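Local coordinates for protein alpha-galactosidase (Lactobacillus brevis, PDB 3MI6) that probably hydrolyses terminal, non-reducing alpha-D-galactose residues in alpha-galactosides such as galactose oligosaccharides and galactomannans, as a member of glycosyl hydrolase family 36, at residues D[23-26]-D[30-33]. Numbering follows the deposited sequence.
Sequences FQIM and EAGQ
The ring of Phe23 meets Ala31 obliquely, its CD2 lying 4.1 Å from Ala31 CB, while Tyr151 stacks on the ring and Phe12 meets it with the two planes about 20° apart. Because CG stands between the backbone N and the carbonyl carbon (chi1 63°), the ring leads away from the partner strand, and it is CB, not the ring, that comes nearest Gly32 O. Ile25 reaches the Ala31 methyl with the end of its longer branch, Ile25 CD1 to Ala31 CB 3.9 Å. On the other face, selenomethionine Met26 runs across Gly32, its SE 3.9 Å from Gly32 CA, where the glycine has no side chain in the way. Gln24 and Gly32 form the antiparallel hydrogen-bonded pair, with Gln24 N to Gly32 O at 2.8 Å and a return bond from Gly32 N to Gln24 O. Nearer the turn, Met26 N donates to Glu30 O (2.9 Å), a more bent bond at 139°. Strands 19-25 and 31-36 form a beta hairpin, the last two strands in the order of an antiparallel four-stranded sheet. Strand 11-15 pairs with strand 19-25 along its other edge, with backbone hydrogen bonding between Phe12 and Phe23, and the face bearing Phe23, Ile25 and Ala31 packs on strand 132-140 through Leu134, Val136 and Phe138.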
loop_
_atom_site.group_PDB
_atom_site.type_symbol
_atom_site.label_atom_id
_atom_site.label_comp_id
_atom_site.label_asym_id
_atom_site.label_seq_id
_atom_site.Cartn_x
_atom_site.Cartn_y
_atom_site.Cartn_z
ATOM N N PHE D 23 5.102 -28.075 23.016
ATOM C CA PHE D 23 3.830 -28.768 22.815
ATOM C C PHE D 23 3.465 -29.704 23.964
ATOM O O PHE D 23 4.290 -29.975 24.832
ATOM C CB PHE D 23 3.785 -29.507 21.473
ATOM C CG PHE D 23 4.803 -30.613 21.329
ATOM C CD1 PHE D 23 6.118 -30.326 21.005
ATOM C CD2 PHE D 23 4.426 -31.943 21.472
ATOM C CE1 PHE D 23 7.044 -31.333 20.844
ATOM C CE2 PHE D 23 5.357 -32.968 21.316
ATOM C CZ PHE D 23 6.667 -32.660 21.000
ATOM N N GLN D 24 2.230 -30.201 23.946
ATOM C CA GLN D 24 1.690 -30.988 25.047
ATOM C C GLN D 24 0.786 -32.121 24.566
ATOM O O GLN D 24 -0.031 -31.937 23.661
ATOM C CB GLN D 24 0.906 -30.080 25.993
ATOM C CG GLN D 24 0.438 -30.754 27.268
ATOM C CD GLN D 24 -0.293 -29.792 28.207
ATOM O OE1 GLN D 24 -1.008 -28.883 27.764
ATOM N NE2 GLN D 24 -0.123 -29.999 29.513
ATOM N N ILE D 25 0.935 -33.298 25.174
ATOM C CA ILE D 25 0.002 -34.391 24.921
ATOM C C ILE D 25 -1.316 -34.061 25.597
ATOM O O ILE D 25 -1.350 -33.599 26.741
ATOM C CB ILE D 25 0.527 -35.734 25.425
ATOM C CG1 ILE D 25 1.832 -36.084 24.717
ATOM C CG2 ILE D 25 -0.483 -36.819 25.157
ATOM C CD1 ILE D 25 1.701 -36.135 23.204
HETATM N N MSE D 26 -2.406 -34.297 24.890
HETATM C CA MSE D 26 -3.688 -33.793 25.340
HETATM C C MSE D 26 -4.714 -34.851 25.745
HETATM O O MSE D 26 -4.528 -36.059 25.540
HETATM C CB MSE D 26 -4.273 -32.894 24.265
HETATM C CG MSE D 26 -3.367 -31.728 23.910
HETATM SE SE MSE D 26 -4.456 -30.311 23.168
HETATM C CE MSE D 26 -5.235 -31.241 21.622
ATOM N N GLU D 30 -3.803 -36.842 21.426
ATOM C CA GLU D 30 -3.053 -36.169 20.359
ATOM C C GLU D 30 -2.194 -35.057 20.931
ATOM O O GLU D 30 -2.485 -34.530 22.003
ATOM C CB GLU D 30 -3.989 -35.607 19.283
ATOM C CG GLU D 30 -4.455 -36.632 18.268
ATOM C CD GLU D 30 -5.461 -36.072 17.270
ATOM O OE1 GLU D 30 -6.649 -35.916 17.631
ATOM O OE2 GLU D 30 -5.069 -35.791 16.113
ATOM N N ALA D 31 -1.137 -34.708 20.203
ATOM C CA ALA D 31 -0.214 -33.648 20.609
ATOM C C ALA D 31 -0.729 -32.254 20.235
ATOM O O ALA D 31 -1.146 -32.017 19.097
ATOM C CB ALA D 31 1.173 -33.889 20.005
ATOM N N GLY D 32 -0.687 -31.343 21.207
ATOM C CA GLY D 32 -1.196 -29.987 21.065
ATOM C C GLY D 32 -0.092 -28.949 21.110
ATOM O O GLY D 32 0.679 -28.849 22.063
ATOM N N GLN D 33 -0.007 -28.175 20.043
ATOM C CA GLN D 33 1.018 -27.156 19.912
ATOM C C GLN D 33 0.657 -26.024 20.847
ATOM O O GLN D 33 -0.501 -25.619 20.902
ATOM C CB GLN D 33 1.062 -26.684 18.467
ATOM C CG GLN D 33 1.636 -25.341 18.267
ATOM C CD GLN D 33 3.102 -25.291 18.560
ATOM O OE1 GLN D 33 3.822 -26.300 18.484
ATOM N NE2 GLN D 33 3.572 -24.098 18.887
#